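Local coordinates for protein lactose Operon Repressor (Escherichia coli, PDB 1JYE) that represses transcription of the lactose operon by binding operator DNA, and probably lets go of it when an inducer sugar is bound, at residues Q227-M230 against Q231-N234; G103-A106 against C107-A110; F293-L296 against G297-S300; H202-L205 against T206-Q209; S190-S193 against A194-R197. The protein carries 1 engineered substitution. One frame throughout, in Å; residues are numbered along the deposited sequence.

Contact 1. Residues Q227-M230 against Q231-N234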
loop_
_atom_site.group_PDB
_atom_site.type_symbol
_atom_site.label_atom_id
_atom_site.label_comp_id
_atom_site.label_asym_id
_atom_site.label_seq_id
_atom_site.Cartn_x
_atom_site.Cartn_y
_atom_site.Cartn_z
ATOM N N GLN A 227 -5.810 17.312 -7.571
ATOM C CA GLN A 227 -6.380 17.919 -8.771
ATOM C C GLN A 227 -7.811 18.404 -8.567
ATOM O O GLN A 227 -8.139 19.543 -8.896
ATOM C CB GLN A 227 -6.340 16.927 -9.932
ATOM C CG GLN A 227 -4.938 16.451 -10.284
ATOM C CD GLN A 227 -4.929 15.406 -11.383
ATOM O OE1 GLN A 227 -5.661 14.417 -11.322
ATOM N NE2 GLN A 227 -4.088 15.613 -12.387
ATOM N N GLN A 228 -8.662 17.542 -8.025
ATOM C CA GLN A 228 -10.057 17.914 -7.804
ATOM C C GLN A 228 -10.200 19.081 -6.839
ATOM O O GLN A 228 -11.019 19.984 -7.053
ATOM C CB GLN A 228 -10.852 16.711 -7.287
ATOM C CG GLN A 228 -11.018 15.606 -8.318
ATOM C CD GLN A 228 -11.670 16.108 -9.594
ATOM O OE1 GLN A 228 -12.728 16.734 -9.553
ATOM N NE2 GLN A 228 -11.042 15.833 -10.733
ATOM N N THR A 229 -9.405 19.072 -5.775
ATOM C CA THR A 229 -9.470 20.139 -4.789
ATOM C C THR A 229 -8.944 21.449 -5.371
ATOM O O THR A 229 -9.519 22.511 -5.136
ATOM C CB THR A 229 -8.685 19.762 -3.521
ATOM O OG1 THR A 229 -9.221 18.542 -2.991
ATOM C CG2 THR A 229 -8.806 20.856 -2.464
ATOM N N MET A 230 -7.857 21.380 -6.134
ATOM C CA MET A 230 -7.311 22.587 -6.746
ATOM C C MET A 230 -8.324 23.173 -7.725
ATOM O O MET A 230 -8.491 24.389 -7.801
ATOM C CB MET A 230 -6.006 22.286 -7.489
ATOM C CG MET A 230 -4.785 22.151 -6.595
ATOM S SD MET A 230 -4.477 23.629 -5.600
ATOM C CE MET A 230 -4.559 24.896 -6.831
ATOM N N GLN A 231 -9.001 22.306 -8.473
ATOM C CA GLN A 231 -9.991 22.765 -9.445
ATOM C C GLN A 231 -11.153 23.456 -8.746
ATOM O O GLN A 231 -11.666 24.470 -9.225
ATOM C CB GLN A 231 -10.502 21.590 -10.283
ATOM C CG GLN A 231 -9.430 20.974 -11.172
ATOM C CD GLN A 231 -9.950 19.848 -12.047
ATOM O OE1 GLN A 231 -9.177 19.151 -12.706
ATOM N NE2 GLN A 231 -11.264 19.667 -12.062
ATOM N N MET A 232 -11.561 22.901 -7.609
ATOM C CA MET A 232 -12.651 23.466 -6.823
ATOM C C MET A 232 -12.256 24.845 -6.304
ATOM O O MET A 232 -13.001 25.818 -6.446
ATOM C CB MET A 232 -12.975 22.549 -5.642
ATOM C CG MET A 232 -14.021 23.111 -4.694
ATOM S SD MET A 232 -14.253 22.065 -3.251
ATOM C CE MET A 232 -12.746 22.426 -2.331
ATOM N N LEU A 233 -11.071 24.925 -5.704
ATOM C CA LEU A 233 -10.577 26.182 -5.162
ATOM C C LEU A 233 -10.357 27.229 -6.251
ATOM O O LEU A 233 -10.671 28.404 -6.058
ATOM C CB LEU A 233 -9.274 25.948 -4.394
ATOM C CG LEU A 233 -9.399 25.039 -3.169
ATOM C CD1 LEU A 233 -8.021 24.800 -2.568
ATOM C CD2 LEU A 233 -10.327 25.677 -2.141
ATOM N N ASN A 234 -9.819 26.810 -7.392
ATOM C CA ASN A 234 -9.578 27.744 -8.486
ATOM C C ASN A 234 -10.894 28.285 -9.041
ATOM O O ASN A 234 -10.917 29.343 -9.673
ATOM C CB ASN A 234 -8.773 27.078 -9.609
ATOM C CG ASN A 234 -7.345 26.755 -9.195
ATOM O OD1 ASN A 234 -6.765 27.428 -8.345
ATOM N ND2 ASN A 234 -6.768 25.731 -9.814
#
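T229 lays its methyl CG2 alongside L233, one helical turn on, and the two side chains run the same way with CG2 4.0 Å from CD1 of L233. The chi1 of T229 (-58°) places OG1 beside its own backbone N, where it bonds the carbonyl O of G225, and leaves CG2 anti to that N, beside the carbonyl carbon, on the side where L233 lies. The next pair is less greasy: M230, bent at both chi2 and chi3, folds its terminal methyl CE across the amide of N234, 3.7 Å from OD1. M232 adds its CB against the carbonyl oxygens of Q228 and T229, while its side chain meets A183 and M242 of the sheet. Q228 also bends back, at chi2, and its OE1 accepts a bond from R216. Under the side chains the backbone is regular; the straightest bond is L233 N to T229 O (2.9 Å, 170°), and N234 N reaches M230 O at 2.8 Å. T229 and M230 meet A256 of helix 247-259, whereas Q227, Q231 and N234 mark the outer side. This is an amphipathic helix of a periplasmic-binding-protein-like alpha/beta domain, lying against a parallel sheet.

Contact 2. Residues G103-A106 against C107-A110. Unlike the reference sequence in segment 107-110: T109 (reference Ala).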
loop_
_atom_site.group_PDB
_atom_site.type_symbol
_atom_site.label_atom_id
_atom_site.label_comp_id
_atom_site.label_asym_id
_atom_site.label_seq_id
_atom_site.Cartn_x
_atom_site.Cartn_y
_atom_site.Cartn_z
ATOM N N GLY A 103 -15.747 -4.185 -14.965
ATOM C CA GLY A 103 -16.605 -5.204 -15.538
ATOM C C GLY A 103 -16.824 -6.497 -14.779
ATOM O O GLY A 103 -15.912 -7.051 -14.161
ATOM N N VAL A 104 -18.059 -6.981 -14.847
ATOM C CA VAL A 104 -18.444 -8.223 -14.200
ATOM C C VAL A 104 -17.840 -9.387 -14.984
ATOM O O VAL A 104 -17.555 -10.443 -14.424
ATOM C CB VAL A 104 -19.984 -8.367 -14.164
ATOM C CG1 VAL A 104 -20.546 -8.277 -15.577
ATOM C CG2 VAL A 104 -20.374 -9.684 -13.515
ATOM N N GLU A 105 -17.636 -9.186 -16.284
ATOM C CA GLU A 105 -17.062 -10.228 -17.127
ATOM C C GLU A 105 -15.619 -10.522 -16.729
ATOM O O GLU A 105 -15.190 -11.673 -16.736
ATOM C CB GLU A 105 -17.112 -9.817 -18.601
ATOM C CG GLU A 105 -18.518 -9.685 -19.162
ATOM C CD GLU A 105 -19.360 -10.920 -18.913
ATOM O OE1 GLU A 105 -18.860 -12.038 -19.153
ATOM O OE2 GLU A 105 -20.524 -10.774 -18.481
ATOM N N ALA A 106 -14.877 -9.474 -16.388
ATOM C CA ALA A 106 -13.485 -9.628 -15.981
ATOM C C ALA A 106 -13.424 -10.430 -14.685
ATOM O O ALA A 106 -12.533 -11.260 -14.498
ATOM C CB ALA A 106 -12.844 -8.259 -15.782
ATOM N N CYS A 107 -14.379 -10.184 -13.793
ATOM C CA CYS A 107 -14.420 -10.892 -12.519
ATOM C C CYS A 107 -14.834 -12.342 -12.741
ATOM O O CYS A 107 -14.306 -13.248 -12.102
ATOM C CB CYS A 107 -15.395 -10.207 -11.556
ATOM S SG CYS A 107 -15.222 -10.747 -9.836
ATOM N N LYS A 108 -15.780 -12.562 -13.650
ATOM C CA LYS A 108 -16.223 -13.920 -13.943
ATOM C C LYS A 108 -15.061 -14.739 -14.498
ATOM O O LYS A 108 -14.914 -15.919 -14.186
ATOM C CB LYS A 108 -17.370 -13.900 -14.953
ATOM C CG LYS A 108 -18.670 -13.363 -14.387
ATOM C CD LYS A 108 -19.742 -13.288 -15.463
ATOM C CE LYS A 108 -21.076 -12.883 -14.875
ATOM N NZ LYS A 108 -21.545 -13.894 -13.892
ATOM N N THR A 109 -14.237 -14.105 -15.323
ATOM C CA THR A 109 -13.087 -14.784 -15.908
ATOM C C THR A 109 -12.116 -15.188 -14.801
ATOM O O THR A 109 -11.588 -16.301 -14.800
ATOM C CB THR A 109 -12.364 -13.873 -16.923
ATOM O OG1 THR A 109 -13.231 -13.628 -18.038
ATOM C CG2 THR A 109 -11.078 -14.528 -17.418
ATOM N N ALA A 110 -11.890 -14.279 -13.857
ATOM C CA ALA A 110 -10.992 -14.559 -12.744
ATOM C C ALA A 110 -11.510 -15.759 -11.958
ATOM O O ALA A 110 -10.749 -16.664 -11.611
ATOM C CB ALA A 110 -10.882 -13.338 -11.835
#
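K108 N bonds V104 O at 2.9 Å with an angle of 154°, and the carbonyl O of E105 takes the amide N of T109 at 3.0 Å; both are i to i+4 bonds of the first turns of helix 104-115, which follows strand 93-98 in the alpha/beta fold of this subdomain. A longer bond, A110 N to A106 O at 3.2 Å, carries the pattern on. The hydroxyl OG1 of T109, where the reference sequence has alanine, lies 3.1 Å from the same E105 O, though whether its proton goes there is not settled. G103 sits at the N-cap, and its positive phi of 113° would jam a side chain against the preceding carbonyl.

Outward from this backbone, V104 and K108 run side by side. K108 is extended as far as CE and turns only at its last torsion, so its aliphatic length passes over V104 O and comes to rest on the valine. The carboxylate of E105 crosses this chain at a slant, with OE1 4.0 Å from CD of K108, while its OE2 stays 5.6 Å from NZ: too far for a salt bridge, though the opposite charges probably still attract weakly. C107 SG, anti to its backbone N, points into the interior, where the residue meets V136 of helix 130-139, a helix that V104 also touches. The tightest apolar touch is CG2 of V104 against CE of K108, at 3.5 Å.

Contact 3. Residues F293-L296 against G297-S300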
loop_
_atom_site.group_PDB
_atom_site.type_symbol
_atom_site.label_atom_id
_atom_site.label_comp_id
_atom_site.label_asym_id
_atom_site.label_seq_id
_atom_site.Cartn_x
_atom_site.Cartn_y
_atom_site.Cartn_z
ATOM N N PHE A 293 -9.160 -3.254 8.019
ATOM C CA PHE A 293 -8.947 -4.201 6.929
ATOM C C PHE A 293 -8.373 -5.530 7.391
ATOM O O PHE A 293 -8.681 -6.577 6.821
ATOM C CB PHE A 293 -8.033 -3.590 5.863
ATOM C CG PHE A 293 -8.579 -2.337 5.243
ATOM C CD1 PHE A 293 -9.802 -2.349 4.578
ATOM C CD2 PHE A 293 -7.878 -1.139 5.331
ATOM C CE1 PHE A 293 -10.319 -1.187 4.011
ATOM C CE2 PHE A 293 -8.388 0.031 4.766
ATOM C CZ PHE A 293 -9.610 0.005 4.105
ATOM N N ARG A 294 -7.534 -5.496 8.421
ATOM C CA ARG A 294 -6.943 -6.723 8.933
ATOM C C ARG A 294 -8.054 -7.617 9.471
ATOM O O ARG A 294 -8.082 -8.822 9.216
ATOM C CB ARG A 294 -5.948 -6.414 10.050
ATOM C CG ARG A 294 -5.143 -7.621 10.502
ATOM C CD ARG A 294 -4.647 -7.452 11.930
ATOM N NE ARG A 294 -5.492 -8.157 12.893
ATOM C CZ ARG A 294 -6.779 -7.897 13.114
ATOM N NH1 ARG A 294 -7.396 -6.935 12.442
ATOM N NH2 ARG A 294 -7.454 -8.608 14.004
ATOM N N LEU A 295 -8.975 -7.019 10.222
ATOM C CA LEU A 295 -10.087 -7.770 10.782
ATOM C C LEU A 295 -10.945 -8.354 9.661
ATOM O O LEU A 295 -11.360 -9.510 9.727
ATOM C CB LEU A 295 -10.942 -6.869 11.676
ATOM C CG LEU A 295 -12.174 -7.529 12.300
ATOM C CD1 LEU A 295 -11.746 -8.677 13.199
ATOM C CD2 LEU A 295 -12.964 -6.496 13.086
ATOM N N LEU A 296 -11.205 -7.557 8.631
ATOM C CA LEU A 296 -12.013 -8.022 7.506
ATOM C C LEU A 296 -11.373 -9.224 6.812
ATOM O O LEU A 296 -12.030 -10.237 6.575
ATOM C CB LEU A 296 -12.212 -6.894 6.491
ATOM C CG LEU A 296 -12.958 -7.275 5.210
ATOM C CD1 LEU A 296 -14.373 -7.739 5.548
ATOM C CD2 LEU A 296 -12.997 -6.077 4.272
ATOM N N GLY A 297 -10.090 -9.106 6.482
ATOM C CA GLY A 297 -9.399 -10.195 5.816
ATOM C C GLY A 297 -9.363 -11.446 6.672
ATOM O O GLY A 297 -9.649 -12.545 6.199
ATOM N N GLN A 298 -9.010 -11.279 7.942
ATOM C CA GLN A 298 -8.950 -12.402 8.869
ATOM C C GLN A 298 -10.313 -13.083 8.966
ATOM O O GLN A 298 -10.433 -14.302 8.819
ATOM C CB GLN A 298 -8.533 -11.903 10.254
ATOM C CG GLN A 298 -8.393 -12.983 11.309
ATOM C CD GLN A 298 -8.190 -12.396 12.693
ATOM O OE1 GLN A 298 -9.139 -11.938 13.332
ATOM N NE2 GLN A 298 -6.945 -12.386 13.155
ATOM N N THR A 299 -11.344 -12.284 9.205
ATOM C CA THR A 299 -12.693 -12.815 9.343
ATOM C C THR A 299 -13.186 -13.515 8.078
ATOM O O THR A 299 -13.882 -14.529 8.162
ATOM C CB THR A 299 -13.683 -11.696 9.738
ATOM O OG1 THR A 299 -13.201 -11.031 10.916
ATOM C CG2 THR A 299 -15.062 -12.280 10.040
ATOM N N SER A 300 -12.813 -13.000 6.908
ATOM C CA SER A 300 -13.257 -13.608 5.654
ATOM C C SER A 300 -12.764 -15.044 5.503
ATOM O O SER A 300 -13.466 -15.895 4.956
ATOM C CB SER A 300 -12.802 -12.771 4.445
ATOM O OG SER A 300 -11.402 -12.859 4.228
#
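L295 and T299 run alongside each other, one turn apart, and the threonine hydroxyl is turned back onto the leucine's turn of helix. With chi1 at -54°, OG1 stands beside its own backbone N and donates to L295 O at 2.7 Å, coming from above the carbonyl plane, while T299 N reaches that oxygen from the opposite face at 2.8 Å. CD1 of L295 lies 3.6 Å from OG1. A valine in place of T299 would remove the hydroxyl and would probably cost L295 O the second of its two bonds from this residue.

R294 and Q298 also run in parallel, but their flat ends are turned 70° apart, and NH2 of R294 is 3.8 Å from OE1 of Q298, a loose contact. The arginine's stronger partner is D292, which pairs with NH1 and also accepts from L295 N at the start of the helix. On the inner side, S300 OG donates to G297 O at 2.7 Å, and L296 lodges against I79, I159 and L319. The whole is the first turns of helix 293-308, amphipathic, packed between helix 74-89 and the strands 158-161 and 316-324 in the periplasmic-binding-protein-like fold.

Contact 4. Residues H202-L205 against T206-Q209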
loop_
_atom_site.group_PDB
_atom_site.type_symbol
_atom_site.label_atom_id
_atom_site.label_comp_id
_atom_site.label_asym_id
_atom_site.label_seq_id
_atom_site.Cartn_x
_atom_site.Cartn_y
_atom_site.Cartn_z
ATOM N N HIS A 202 -24.605 12.207 1.393
ATOM C CA HIS A 202 -25.776 12.991 1.019
ATOM C C HIS A 202 -26.943 12.744 1.957
ATOM O O HIS A 202 -27.660 13.676 2.319
ATOM C CB HIS A 202 -26.186 12.682 -0.421
ATOM C CG HIS A 202 -25.358 13.399 -1.443
ATOM N ND1 HIS A 202 -25.351 14.771 -1.561
ATOM C CD2 HIS A 202 -24.512 12.935 -2.392
ATOM C CE1 HIS A 202 -24.537 15.124 -2.540
ATOM N NE2 HIS A 202 -24.015 14.028 -3.061
ATOM N N LYS A 203 -27.134 11.490 2.350
ATOM C CA LYS A 203 -28.223 11.139 3.255
ATOM C C LYS A 203 -28.115 11.889 4.579
ATOM O O LYS A 203 -29.065 12.537 5.017
ATOM C CB LYS A 203 -28.228 9.632 3.524
ATOM C CG LYS A 203 -29.237 9.197 4.581
ATOM C CD LYS A 203 -29.175 7.696 4.826
ATOM C CE LYS A 203 -30.047 7.295 6.004
ATOM N NZ LYS A 203 -30.009 5.826 6.262
ATOM N N TYR A 204 -26.953 11.813 5.217
ATOM C CA TYR A 204 -26.785 12.479 6.499
ATOM C C TYR A 204 -26.671 13.997 6.419
ATOM O O TYR A 204 -27.089 14.695 7.344
ATOM C CB TYR A 204 -25.617 11.833 7.252
ATOM C CG TYR A 204 -25.966 10.407 7.621
ATOM C CD1 TYR A 204 -26.908 10.139 8.619
ATOM C CD2 TYR A 204 -25.445 9.331 6.904
ATOM C CE1 TYR A 204 -27.328 8.839 8.887
ATOM C CE2 TYR A 204 -25.858 8.023 7.165
ATOM C CZ TYR A 204 -26.803 7.786 8.153
ATOM O OH TYR A 204 -27.245 6.507 8.393
ATOM N N LEU A 205 -26.134 14.521 5.321
ATOM C CA LEU A 205 -26.058 15.970 5.175
ATOM C C LEU A 205 -27.501 16.470 5.060
ATOM O O LEU A 205 -27.870 17.472 5.676
ATOM C CB LEU A 205 -25.270 16.361 3.921
ATOM C CG LEU A 205 -23.742 16.319 4.041
ATOM C CD1 LEU A 205 -23.107 16.649 2.701
ATOM C CD2 LEU A 205 -23.289 17.311 5.106
ATOM N N THR A 206 -28.312 15.750 4.289
ATOM C CA THR A 206 -29.715 16.121 4.107
ATOM C C THR A 206 -30.453 16.059 5.441
ATOM O O THR A 206 -31.255 16.941 5.758
ATOM C CB THR A 206 -30.416 15.188 3.096
ATOM O OG1 THR A 206 -29.778 15.304 1.818
ATOM C CG2 THR A 206 -31.887 15.574 2.946
ATOM N N ARG A 207 -30.182 15.025 6.230
ATOM C CA ARG A 207 -30.830 14.892 7.529
ATOM C C ARG A 207 -30.486 16.078 8.429
ATOM O O ARG A 207 -31.254 16.434 9.325
ATOM C CB ARG A 207 -30.414 13.586 8.213
ATOM C CG ARG A 207 -31.042 12.336 7.610
ATOM C CD ARG A 207 -30.835 11.139 8.530
ATOM N NE ARG A 207 -31.519 9.941 8.057
ATOM C CZ ARG A 207 -31.531 8.784 8.711
ATOM N NH1 ARG A 207 -30.893 8.672 9.869
ATOM N NH2 ARG A 207 -32.177 7.741 8.210
ATOM N N ASN A 208 -29.328 16.685 8.185
ATOM C CA ASN A 208 -28.887 17.837 8.965
ATOM C C ASN A 208 -29.206 19.145 8.238
ATOM O O ASN A 208 -28.661 20.204 8.556
ATOM C CB ASN A 208 -27.387 17.717 9.265
ATOM C CG ASN A 208 -27.104 16.737 10.393
ATOM O OD1 ASN A 208 -27.196 17.087 11.570
ATOM N ND2 ASN A 208 -26.791 15.495 10.040
ATOM N N GLN A 209 -30.106 19.049 7.261
ATOM C CA GLN A 209 -30.570 20.186 6.468
ATOM C C GLN A 209 -29.470 20.993 5.796
ATOM O O GLN A 209 -29.538 22.219 5.716
ATOM C CB GLN A 209 -31.453 21.087 7.347
ATOM C CG GLN A 209 -32.519 20.279 8.080
ATOM C CD GLN A 209 -33.514 21.122 8.869
ATOM O OE1 GLN A 209 -34.129 20.634 9.816
ATOM N NE2 GLN A 209 -33.688 22.374 8.472
HETATM O O HOH W 1 -30.522 5.692 9.375
#
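Helical bonding runs from H202 to R207 and then frays: T206 N to H202 O and R207 N to K203 O are sound, but N208 N makes only weak bonds, to Y204 O and L205 O, before Q209, at positive phi, serves as C-prime of a Schellman motif. Two side chains reinforce the last turn. OG1 of T206 donates to H202 O at 2.7 Å, from the face of that carbonyl opposite to T206 N. ND2 of N208 reaches back to Y204 O at 2.8 Å with an angle of 164°, the oxygen lying near the plane of the amide. Replacing N208 by an alanine would take away this straight bond and is likely to leave Y204 O with weak backbone bonding at the helix end.

R207 stretches out straight from CG to NE, alongside both K203 and Y204. CE of K203 sits over one face of its guanidinium, 3.4 Å from CZ, and CE1 of Y204 lies 3.7 Å from NH1, the ring and guanidinium planes being 72° apart. K203 is fully extended (chi1 174°), which carries NZ to 3.5 Å from NH2 of R207. E164 probably offsets part of this positive charge, taking a salt bridge from K203 NZ and a hydrogen bond from Y204 OH. L205 faces inward, onto I182 and L184 of the sheet. Water 1 accepts from K203 NZ at 3.2 Å and, weakly, from R207 NH2. The closeness of the two cations is probably eased by E164, which pairs with K203, and by the water that accepts from both.

Contact 5. Residues S190-S193 against A194-R197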
loop_
_atom_site.group_PDB
_atom_site.type_symbol
_atom_site.label_atom_id
_atom_site.label_comp_id
_atom_site.label_asym_id
_atom_site.label_seq_id
_atom_site.Cartn_x
_atom_site.Cartn_y
_atom_site.Cartn_z
ATOM N N SER A 190 -17.461 4.091 -10.267
ATOM C CA SER A 190 -17.566 2.787 -10.911
ATOM C C SER A 190 -17.504 1.739 -9.799
ATOM O O SER A 190 -17.874 0.580 -9.995
ATOM C CB SER A 190 -16.407 2.578 -11.888
ATOM O OG SER A 190 -15.164 2.760 -11.234
ATOM N N SER A 191 -17.042 2.170 -8.627
ATOM C CA SER A 191 -16.914 1.303 -7.455
ATOM C C SER A 191 -18.114 1.383 -6.516
ATOM O O SER A 191 -18.476 2.466 -6.060
ATOM C CB SER A 191 -15.654 1.672 -6.670
ATOM O OG SER A 191 -15.751 1.234 -5.325
ATOM N N VAL A 192 -18.707 0.235 -6.207
ATOM C CA VAL A 192 -19.857 0.201 -5.308
ATOM C C VAL A 192 -19.522 0.844 -3.955
ATOM O O VAL A 192 -20.363 1.514 -3.360
ATOM C CB VAL A 192 -20.367 -1.254 -5.100
ATOM C CG1 VAL A 192 -19.310 -2.097 -4.411
ATOM C CG2 VAL A 192 -21.654 -1.242 -4.287
ATOM N N SER A 193 -18.297 0.656 -3.470
ATOM C CA SER A 193 -17.911 1.256 -2.195
ATOM C C SER A 193 -17.955 2.778 -2.257
ATOM O O SER A 193 -18.426 3.430 -1.326
ATOM C CB SER A 193 -16.509 0.800 -1.776
ATOM O OG SER A 193 -16.565 -0.480 -1.177
ATOM N N ALA A 194 -17.459 3.342 -3.352
ATOM C CA ALA A 194 -17.457 4.789 -3.516
ATOM C C ALA A 194 -18.891 5.299 -3.603
ATOM O O ALA A 194 -19.212 6.364 -3.076
ATOM C CB ALA A 194 -16.697 5.174 -4.771
ATOM N N ARG A 195 -19.745 4.540 -4.280
ATOM C CA ARG A 195 -21.140 4.936 -4.436
ATOM C C ARG A 195 -21.890 4.926 -3.110
ATOM O O ARG A 195 -22.611 5.874 -2.793
ATOM C CB ARG A 195 -21.849 4.023 -5.443
ATOM C CG ARG A 195 -21.323 4.153 -6.871
ATOM C CD ARG A 195 -22.298 3.553 -7.883
ATOM N NE ARG A 195 -22.511 2.119 -7.699
ATOM C CZ ARG A 195 -21.791 1.167 -8.285
ATOM N NH1 ARG A 195 -22.067 -0.113 -8.056
ATOM N NH2 ARG A 195 -20.795 1.489 -9.100
ATOM N N LEU A 196 -21.729 3.857 -2.334
ATOM C CA LEU A 196 -22.398 3.762 -1.040
ATOM C C LEU A 196 -21.944 4.898 -0.131
ATOM O O LEU A 196 -22.745 5.477 0.610
ATOM C CB LEU A 196 -22.094 2.417 -0.376
ATOM C CG LEU A 196 -22.689 1.181 -1.055
ATOM C CD1 LEU A 196 -22.113 -0.079 -0.413
ATOM C CD2 LEU A 196 -24.211 1.210 -0.932
ATOM N N ARG A 197 -20.655 5.219 -0.195
ATOM C CA ARG A 197 -20.089 6.288 0.621
ATOM C C ARG A 197 -20.672 7.646 0.225
ATOM O O ARG A 197 -21.074 8.433 1.084
ATOM C CB ARG A 197 -18.562 6.288 0.468
ATOM C CG ARG A 197 -17.790 7.150 1.466
ATOM C CD ARG A 197 -16.331 6.668 1.520
ATOM N NE ARG A 197 -16.304 5.249 1.864
ATOM C CZ ARG A 197 -15.278 4.424 1.663
ATOM N NH1 ARG A 197 -14.151 4.860 1.112
ATOM N NH2 ARG A 197 -15.394 3.145 1.997
HETATM O O HOH W 2 -18.526 2.385 1.420
#
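S191 caps helix 192-207: its OG, anti to the backbone N (chi1 158°), accepts weakly from A194 N at 3.4 Å and from S193 N, an N-cap that opens the helix of a beta-alpha-beta unit between strands 182-186 and 214-217. On the main chain, S191 O takes R195 N at 3.0 Å, nearly along the C=O axis, and L196 N follows to V192 O at 2.9 Å.

R195 doubles back over this first turn. Its chain bends at chi3, so that one face of the guanidinium covers CA of V192 and the carbonyl carbon of S191; V192 crosses the arginine at about a right angle, with CB 3.6 Å from NH1. What fixes the far end is L189 O, to which NH2 is bonded. V192 also lies beside L196, CG2 to CD1 4.1 Å, a methyl contact one turn apart.

Farther out, S193 OG is held by D149, tying the helix start to the loop after strand 145-147. R197 sends its head inward: NH1 bonds A245 O and a glycerol probably from the crystallisation liquor, and the guanidinium forms a cation-pi pair with Y273, consistent with a pocket between the two subdomains. S193 O, already bonded to R197 N, lies over one face of that guanidinium and accepts a hydrogen bond from water 2 at 2.9 Å; the same water accepts from R197 NH2, weakly, at 3.3 Å.

From the N terminus the order is contact 2, contact 5, contact 4, contact 1 and contact 3, strictly in series: none nests or crosses, and since each is a continuous run of eight residues, none closes a long loop. Contact 2 starts helix 104-115 in the subdomain built on the sheet 63-68, 93-98, 122-125 and 145-147. Contacts 5 and 4 sit at opposite ends of helix 192-207, their nearest atoms about 5 Å apart. Contact 1 follows on helix 222-234, against the second parallel sheet (182-186, 214-217, 241-244, 269-271), which helix 192-207 also serves. In contact 3 the chain is back beside helix 74-89, nearest atoms about 7 Å from contact 5, which lies closest to the chain's centre.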